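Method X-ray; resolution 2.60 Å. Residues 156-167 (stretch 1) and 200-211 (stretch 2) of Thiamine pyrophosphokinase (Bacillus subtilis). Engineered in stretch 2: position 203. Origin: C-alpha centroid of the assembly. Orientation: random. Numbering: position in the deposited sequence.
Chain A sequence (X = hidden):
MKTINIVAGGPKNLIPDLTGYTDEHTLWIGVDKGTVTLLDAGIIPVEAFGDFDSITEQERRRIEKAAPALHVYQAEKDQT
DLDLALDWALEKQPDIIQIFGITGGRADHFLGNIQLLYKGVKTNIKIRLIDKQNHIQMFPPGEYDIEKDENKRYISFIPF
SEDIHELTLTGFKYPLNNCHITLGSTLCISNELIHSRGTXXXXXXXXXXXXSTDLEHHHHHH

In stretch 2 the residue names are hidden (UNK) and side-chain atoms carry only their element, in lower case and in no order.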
ATOM      1  N   SER A 156       0.734 -12.450  -7.725  1.00 27.36           N
ATOM      2  CA  SER A 156       1.030 -13.518  -6.778  1.00 13.96           C
ATOM      3  C   SER A 156       0.073 -13.480  -5.594  1.00 28.12           C
ATOM      4  O   SER A 156      -0.409 -12.420  -5.208  1.00 34.62           O
ATOM      5  CB  SER A 156       2.463 -13.388  -6.271  1.00 15.10           C
ATOM      6  OG  SER A 156       3.390 -13.485  -7.338  1.00 14.21           O
ATOM      7  N   PHE A 157      -0.201 -14.639  -5.013  1.00 25.25           N
ATOM      8  CA  PHE A 157      -1.092 -14.717  -3.858  1.00 24.07           C
ATOM      9  C   PHE A 157      -0.351 -15.392  -2.720  1.00 27.57           C
ATOM     10  O   PHE A 157       0.309 -16.408  -2.917  1.00 21.90           O
ATOM     11  CB  PHE A 157      -2.347 -15.525  -4.188  1.00 15.54           C
ATOM     12  CG  PHE A 157      -3.297 -14.829  -5.124  1.00 19.83           C
ATOM     13  CD1 PHE A 157      -4.000 -13.705  -4.714  1.00 17.72           C
ATOM     14  CD2 PHE A 157      -3.508 -15.319  -6.409  1.00  7.54           C
ATOM     15  CE1 PHE A 157      -4.904 -13.077  -5.563  1.00 25.50           C
ATOM     16  CE2 PHE A 157      -4.406 -14.703  -7.266  1.00 11.29           C
ATOM     17  CZ  PHE A 157      -5.108 -13.580  -6.845  1.00 15.15           C
ATOM     18  N   ILE A 158      -0.454 -14.830  -1.524  1.00 27.90           N
ATOM     19  CA  ILE A 158       0.226 -15.413  -0.379  1.00 32.27           C
ATOM     20  C   ILE A 158      -0.659 -15.421   0.855  1.00 33.76           C
ATOM     21  O   ILE A 158      -1.218 -14.393   1.238  1.00 39.03           O
ATOM     22  CB  ILE A 158       1.514 -14.642  -0.075  1.00 30.33           C
ATOM     23  CG1 ILE A 158       2.361 -14.564  -1.344  1.00 11.76           C
ATOM     24  CG2 ILE A 158       2.280 -15.332   1.038  1.00 33.77           C
ATOM     25  CD1 ILE A 158       3.564 -13.692  -1.219  1.00 21.34           C
ATOM     26  N   PRO A 159      -0.801 -16.590   1.490  1.00 32.92           N
ATOM     27  CA  PRO A 159      -1.625 -16.744   2.697  1.00 40.09           C
ATOM     28  C   PRO A 159      -1.027 -15.883   3.802  1.00 40.11           C
ATOM     29  O   PRO A 159       0.189 -15.691   3.831  1.00 47.71           O
ATOM     30  CB  PRO A 159      -1.504 -18.237   3.026  1.00 40.63           C
ATOM     31  CG  PRO A 159      -1.115 -18.878   1.699  1.00 36.24           C
ATOM     32  CD  PRO A 159      -0.165 -17.864   1.107  1.00 31.80           C
ATOM     33  N   PHE A 160      -1.863 -15.374   4.707  1.00 43.40           N
ATOM     34  CA  PHE A 160      -1.356 -14.539   5.793  1.00 52.61           C
ATOM     35  C   PHE A 160      -1.437 -15.148   7.193  1.00 54.94           C
ATOM     36  O   PHE A 160      -0.530 -15.859   7.611  1.00 56.94           O
ATOM     37  CB  PHE A 160      -2.046 -13.173   5.794  1.00 52.23           C
ATOM     38  CG  PHE A 160      -1.418 -12.183   6.738  1.00 49.05           C
ATOM     39  CD1 PHE A 160      -1.930 -11.997   8.020  1.00 52.42           C
ATOM     40  CD2 PHE A 160      -0.296 -11.454   6.354  1.00 48.74           C
ATOM     41  CE1 PHE A 160      -1.332 -11.097   8.905  1.00 49.24           C
ATOM     42  CE2 PHE A 160       0.310 -10.553   7.229  1.00 45.04           C
ATOM     43  CZ  PHE A 160      -0.210 -10.375   8.507  1.00 47.15           C
ATOM     44  N   SER A 161      -2.511 -14.875   7.924  1.00 58.75           N
ATOM     45  CA  SER A 161      -2.627 -15.402   9.285  1.00 60.81           C
ATOM     46  C   SER A 161      -2.702 -16.932   9.371  1.00 61.14           C
ATOM     47  O   SER A 161      -1.954 -17.549  10.134  1.00 63.43           O
ATOM     48  CB  SER A 161      -3.838 -14.783   9.997  1.00 56.64           C
ATOM     49  OG  SER A 161      -5.055 -15.204   9.407  1.00 60.36           O
ATOM     50  N   GLU A 162      -3.597 -17.541   8.597  1.00 56.51           N
ATOM     51  CA  GLU A 162      -3.748 -18.993   8.613  1.00 57.76           C
ATOM     52  C   GLU A 162      -3.911 -19.543   7.202  1.00 49.59           C
ATOM     53  O   GLU A 162      -3.712 -18.827   6.218  1.00 42.62           O
ATOM     54  CB  GLU A 162      -4.972 -19.393   9.441  1.00 77.29           C
ATOM     55  CG  GLU A 162      -5.096 -18.693  10.790  1.00 93.74           C
ATOM     56  CD  GLU A 162      -6.274 -17.728  10.842  1.00101.07           C
ATOM     57  OE1 GLU A 162      -6.507 -17.129  11.915  1.00100.40           O
ATOM     58  OE2 GLU A 162      -6.965 -17.568   9.810  1.00100.54           O
ATOM     59  N   ASP A 163      -4.280 -20.819   7.112  1.00 42.17           N
ATOM     60  CA  ASP A 163      -4.492 -21.463   5.819  1.00 43.64           C
ATOM     61  C   ASP A 163      -5.623 -20.806   5.020  1.00 52.26           C
ATOM     62  O   ASP A 163      -6.568 -20.248   5.586  1.00 55.85           O
ATOM     63  CB  ASP A 163      -4.832 -22.945   5.998  1.00 47.31           C
ATOM     64  CG  ASP A 163      -3.698 -23.743   6.608  1.00 49.83           C
ATOM     65  OD1 ASP A 163      -2.526 -23.314   6.485  1.00 43.34           O
ATOM     66  OD2 ASP A 163      -3.986 -24.817   7.196  1.00 40.48           O
ATOM     67  N   ILE A 164      -5.520 -20.875   3.696  1.00 48.78           N
ATOM     68  CA  ILE A 164      -6.550 -20.316   2.830  1.00 48.62           C
ATOM     69  C   ILE A 164      -7.437 -21.481   2.409  1.00 39.90           C
ATOM     70  O   ILE A 164      -6.934 -22.519   1.975  1.00 39.34           O
ATOM     71  CB  ILE A 164      -5.945 -19.658   1.574  1.00 40.18           C
ATOM     72  CG1 ILE A 164      -4.938 -18.579   1.987  1.00 31.23           C
ATOM     73  CG2 ILE A 164      -7.062 -19.081   0.704  1.00 28.21           C
ATOM     74  CD1 ILE A 164      -5.534 -17.463   2.813  1.00 30.65           C
ATOM     75  N   HIS A 165      -8.749 -21.310   2.537  1.00 39.15           N
ATOM     76  CA  HIS A 165      -9.694 -22.372   2.202  1.00 39.30           C
ATOM     77  C   HIS A 165     -10.538 -22.125   0.973  1.00 39.07           C
ATOM     78  O   HIS A 165     -11.103 -21.049   0.801  1.00 45.15           O
ATOM     79  CB  HIS A 165     -10.615 -22.644   3.393  1.00 41.43           C
ATOM     80  CG  HIS A 165      -9.896 -23.178   4.590  1.00 49.69           C
ATOM     81  ND1 HIS A 165      -8.946 -22.449   5.270  1.00 56.73           N
ATOM     82  CD2 HIS A 165      -9.955 -24.383   5.201  1.00 50.80           C
ATOM     83  CE1 HIS A 165      -8.447 -23.182   6.249  1.00 54.56           C
ATOM     84  NE2 HIS A 165      -9.042 -24.361   6.227  1.00 58.25           N
ATOM     85  N   GLU A 166     -10.622 -23.150   0.131  1.00 37.42           N
ATOM     86  CA  GLU A 166     -11.406 -23.111  -1.100  1.00 31.20           C
ATOM     87  C   GLU A 166     -11.050 -21.959  -2.044  1.00 32.55           C
ATOM     88  O   GLU A 166     -11.925 -21.215  -2.491  1.00 37.99           O
ATOM     89  CB  GLU A 166     -12.902 -23.066  -0.761  1.00 18.68           C
ATOM     90  CG  GLU A 166     -13.421 -24.301  -0.045  1.00 34.03           C
ATOM     91  CD  GLU A 166     -14.919 -24.223   0.239  1.00 46.28           C
ATOM     92  OE1 GLU A 166     -15.679 -23.813  -0.669  1.00 54.01           O
ATOM     93  OE2 GLU A 166     -15.341 -24.579   1.364  1.00 35.87           O
ATOM     94  N   LEU A 167      -9.761 -21.830  -2.349  1.00 29.71           N
ATOM     95  CA  LEU A 167      -9.278 -20.786  -3.242  1.00 27.83           C
ATOM     96  C   LEU A 167      -9.537 -21.173  -4.687  1.00 34.86           C
ATOM     97  O   LEU A 167      -9.143 -22.254  -5.127  1.00 43.74           O
ATOM     98  CB  LEU A 167      -7.772 -20.561  -3.051  1.00 25.90           C
ATOM     99  CG  LEU A 167      -7.102 -19.564  -4.017  1.00 16.45           C
ATOM    100  CD1 LEU A 167      -7.744 -18.197  -3.872  1.00 12.86           C
ATOM    101  CD2 LEU A 167      -5.610 -19.459  -3.725  1.00  6.86           C
ATOM    102  N   UNK A 200     -10.908 -14.476  -8.380  1.00 25.06           N
ATOM    103  CA  UNK A 200     -10.315 -15.332  -7.378  1.00 28.20           C
ATOM    104  C   UNK A 200     -11.228 -15.223  -6.171  1.00 23.19           C
ATOM    105  O   UNK A 200     -11.912 -14.218  -5.993  1.00 29.28           O
ATOM    106  c   UNK A 200      -8.448 -12.334  -4.274  1.00 34.00           C
ATOM    107  c   UNK A 200      -8.872 -14.907  -7.040  1.00 33.37           C
ATOM    108  c   UNK A 200      -8.758 -13.588  -6.329  1.00 41.53           C
ATOM    109  c   UNK A 200      -8.466 -11.144  -4.989  1.00 32.82           C
ATOM    110  c   UNK A 200      -8.780 -12.394  -7.036  1.00 32.59           C
ATOM    111  c   UNK A 200      -8.632 -11.171  -6.373  1.00 31.68           C
ATOM    112  c   UNK A 200      -8.594 -13.545  -4.943  1.00 41.68           C
ATOM    113  N   UNK A 201     -11.273 -16.274  -5.370  1.00 18.89           N
ATOM    114  CA  UNK A 201     -12.117 -16.286  -4.190  1.00 23.13           C
ATOM    115  C   UNK A 201     -11.748 -17.446  -3.273  1.00 31.10           C
ATOM    116  O   UNK A 201     -11.215 -18.469  -3.706  1.00 30.60           O
ATOM    117  o   UNK A 201     -13.791 -17.294  -5.642  1.00 38.70           O
ATOM    118  c   UNK A 201     -13.594 -16.363  -4.597  1.00 27.49           C
ATOM    119  N   UNK A 202     -12.022 -17.252  -1.992  1.00 43.70           N
ATOM    120  CA  UNK A 202     -11.727 -18.234  -0.962  1.00 41.68           C
ATOM    121  C   UNK A 202     -12.702 -17.974   0.184  1.00 38.06           C
ATOM    122  O   UNK A 202     -13.205 -16.858   0.349  1.00 39.53           O
ATOM    123  c   UNK A 202     -10.265 -18.092  -0.498  1.00 37.69           C
ATOM    124  c   UNK A 202      -9.674 -16.232   1.101  1.00 36.12           C
ATOM    125  c   UNK A 202      -9.707 -15.755  -1.252  1.00 25.30           C
ATOM    126  c   UNK A 202      -9.237 -13.999   0.322  1.00 28.18           C
ATOM    127  c   UNK A 202      -9.367 -14.900   1.371  1.00 26.73           C
ATOM    128  c   UNK A 202      -9.406 -14.432  -0.989  1.00 17.15           C
ATOM    129  c   UNK A 202      -9.851 -16.671  -0.213  1.00 36.72           C
ATOM    130  N   UNK A 203     -12.971 -18.998   0.979  1.00 31.76           N
ATOM    131  CA  UNK A 203     -13.927 -18.847   2.061  1.00 35.22           C
ATOM    132  C   UNK A 203     -13.382 -18.523   3.450  1.00 32.20           C
ATOM    133  O   UNK A 203     -14.086 -17.922   4.262  1.00 40.05           O
ATOM    134  c   UNK A 203     -13.943 -21.334   2.431  1.00 38.21           C
ATOM    135  c   UNK A 203     -15.545 -20.271   0.814  1.00 32.71           C
ATOM    136  c   UNK A 203     -14.805 -20.103   2.139  1.00 41.14           C
ATOM    137  N   UNK A 204     -12.135 -18.901   3.719  1.00 32.04           N
ATOM    138  CA  UNK A 204     -11.542 -18.654   5.026  1.00 33.22           C
ATOM    139  C   UNK A 204     -10.070 -18.224   4.957  1.00 35.56           C
ATOM    140  O   UNK A 204      -9.318 -18.678   4.091  1.00 44.79           O
ATOM    141  c   UNK A 204     -11.399 -19.718   7.369  1.00 52.36           C
ATOM    142  c   UNK A 204     -11.658 -21.003   8.157  1.00 52.78           C
ATOM    143  n   UNK A 204     -12.813 -19.863  10.030  1.00 48.43           N
ATOM    144  c   UNK A 204     -11.682 -19.919   5.882  1.00 43.50           C
ATOM    145  c   UNK A 204     -11.672 -20.745   9.652  1.00 50.99           C
ATOM    146  N   UNK A 205      -9.667 -17.352   5.882  1.00 35.31           N
ATOM    147  CA  UNK A 205      -8.293 -16.877   5.912  1.00 25.73           C
ATOM    148  C   UNK A 205      -8.068 -15.449   5.429  1.00 29.80           C
ATOM    149  O   UNK A 205      -9.000 -14.708   5.111  1.00 20.78           O
ATOM    150  N   UNK A 206      -6.800 -15.061   5.383  1.00 49.07           N
ATOM    151  CA  UNK A 206      -6.400 -13.729   4.944  1.00 50.34           C
ATOM    152  C   UNK A 206      -5.453 -13.917   3.777  1.00 43.47           C
ATOM    153  O   UNK A 206      -4.403 -14.537   3.915  1.00 37.54           O
ATOM    154  c   UNK A 206      -5.249 -11.598   5.591  1.00 50.05           C
ATOM    155  c   UNK A 206      -5.820 -12.495   8.537  1.00 71.29           C
ATOM    156  c   UNK A 206      -6.555 -12.907   7.292  1.00 64.81           C
ATOM    157  c   UNK A 206      -5.659 -12.987   6.060  1.00 56.65           C
ATOM    158  N   UNK A 207      -5.823 -13.386   2.623  1.00 46.63           N
ATOM    159  CA  UNK A 207      -4.988 -13.539   1.446  1.00 40.72           C
ATOM    160  C   UNK A 207      -4.274 -12.243   1.072  1.00 37.54           C
ATOM    161  O   UNK A 207      -4.837 -11.150   1.194  1.00 40.03           O
ATOM    162  c   UNK A 207      -4.419 -15.823  -0.625  1.00 47.84           C
ATOM    163  c   UNK A 207      -5.952 -14.534  -2.161  1.00 32.71           C
ATOM    164  c   UNK A 207      -5.841 -14.000   0.276  1.00 38.11           C
ATOM    165  c   UNK A 207      -5.042 -14.456  -0.936  1.00 41.08           C
ATOM    166  N   UNK A 208      -3.027 -12.370   0.629  1.00 33.61           N
ATOM    167  CA  UNK A 208      -2.246 -11.211   0.211  1.00 24.11           C
ATOM    168  C   UNK A 208      -2.121 -11.312  -1.297  1.00 26.21           C
ATOM    169  O   UNK A 208      -2.007 -12.413  -1.836  1.00 30.81           O
ATOM    170  c   UNK A 208      -0.900 -11.309   2.331  1.00 23.06           C
ATOM    171  c   UNK A 208      -0.085  -9.925   0.422  1.00 17.79           C
ATOM    172  c   UNK A 208      -0.824 -11.218   0.812  1.00 18.34           C
ATOM    173  c   UNK A 208       0.454 -11.436   3.002  1.00  8.18           C
ATOM    174  N   UNK A 209      -2.150 -10.176  -1.979  1.00 15.76           N
ATOM    175  CA  UNK A 209      -2.016 -10.183  -3.425  1.00 17.35           C
ATOM    176  C   UNK A 209      -0.944  -9.216  -3.859  1.00 27.44           C
ATOM    177  O   UNK A 209      -1.035  -8.018  -3.609  1.00 40.60           O
ATOM    178  c   UNK A 209      -5.433 -10.482  -7.455  1.00114.76           C
ATOM    179 se   UNK A 209      -4.754  -8.935  -6.536  1.00 55.87          SE
ATOM    180  c   UNK A 209      -3.326  -9.799  -4.109  1.00 24.86           C
ATOM    181  c   UNK A 209      -3.208  -9.710  -5.641  1.00 29.51           C
ATOM    182  N   UNK A 210       0.078  -9.746  -4.509  1.00 29.11           N
ATOM    183  CA  UNK A 210       1.163  -8.924  -5.001  1.00 31.65           C
ATOM    184  C   UNK A 210       1.104  -8.904  -6.521  1.00 31.68           C
ATOM    185  O   UNK A 210       1.168  -9.947  -7.173  1.00 42.41           O
ATOM    186  c   UNK A 210       3.658  -8.584  -5.162  1.00  9.34           C
ATOM    187  c   UNK A 210       2.551  -9.479  -4.591  1.00 38.76           C
ATOM    188  c   UNK A 210       2.657  -9.588  -3.070  1.00 39.78           C
ATOM    189  c   UNK A 210       1.880 -10.743  -2.487  1.00 45.35           C
ATOM    190  N   UNK A 211       0.949  -7.717  -7.082  1.00 25.61           N
ATOM    191  CA  UNK A 211       0.939  -7.570  -8.524  1.00 20.90           C
ATOM    192  C   UNK A 211       2.274  -6.872  -8.773  1.00 31.72           C
ATOM    193  O   UNK A 211       2.577  -5.850  -8.147  1.00 35.87           O
ATOM    194  n   UNK A 211      -2.785  -6.987 -10.459  1.00 35.30           N
ATOM    195  c   UNK A 211      -0.268  -6.743  -8.953  1.00 13.52           C
ATOM    196  c   UNK A 211      -3.802  -6.707 -11.271  1.00 34.73           C
ATOM    197  n   UNK A 211      -3.687  -6.921 -12.579  1.00 21.52           N
ATOM    198  c   UNK A 211      -1.560  -7.338  -8.373  1.00 17.51           C
ATOM    199  n   UNK A 211      -4.931  -6.204 -10.776  1.00 43.21           N
ATOM    200  c   UNK A 211      -2.804  -6.779  -9.014  1.00 22.27           C
TER

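Position 200 carries one carbon and then a six-carbon ring with no heteroatom, and Phe157 CZ lies over one face of that ring: Phe200. The two rings meet obliquely, centroids 4.8 Å apart.

Position 201 has one carbon and one oxygen, directed away from stretch 1, which makes it Ser201. Its backbone does the work, with Ser201 O 3.1 Å from Leu167 CA in a CA-H...O contact.

Position 202 is again a carbon plus a six-carbon ring, with CB 3.6 Å from Ile164 CG2; this is Phe202.

Position 203 shows one carbon carrying two more, the fork of Val203, an engineered residue. Its N donates to His165 O at 2.8 Å.

At 204, four carbons in a row end in nitrogen: Lys204. Lys204 CD sits over one face of the His165 ring, while Lys204 O accepts from His165 N at 3.1 Å.

Position 205 has no side-chain atoms, so it is Gly205. A CB would fall 2.6 Å from Asp163 O and 3.0 Å from Ile164 CD1, and phi 106°, psi -176° would also jam it against the preceding carbonyl. Both neighbours and backbone demand glycine.

Position 206 has four carbons forked at the first, one arm two carbons long, reaching toward Phe160 and Ser161: Ile206. Its CG2 packs 3.6 Å from Phe160 CB, and its O accepts from Phe160 N at 2.8 Å.

Position 207 also has four carbons, but forked at the second, hence Leu207. One tip, CD2, is 3.3 Å from Phe157 CD1; the other, CD1, is 3.8 Å from Ile164 CG1.

Position 208 returns to the fork at the first carbon with one longer arm: Ile208. Its CD1 meets the edge of the Phe160 ring, 3.4 Å from Phe160 CD2.

Position 209 is an unbranched chain of two carbons, selenium and a carbon, selenomethionine Met209. Its CE comes within 3.2 Å of Phe157 CZ.

Position 210 forks at the first carbon, with one two-carbon arm: Ile210, whose CD1 is 3.6 Å from Ile158 CD1.

Position 211 has three carbons, a nitrogen, then a carbon bearing two nitrogens. This is Arg211, which loses no surface to stretch 1.

The rule is antiparallel pairing with alternating faces. Paired N-H...O bonds join Ser156 to Ile210 and Ile158 to Ile208, fixing the register. Alternation then puts Phe157, Leu207 and Met209 on one face, where Phe200 joins the packing around Phe157, and sends Ile158, Ile208 and Ile210 to the other.

Stretch 2, residues 200-211: FSFVKGILIMIR
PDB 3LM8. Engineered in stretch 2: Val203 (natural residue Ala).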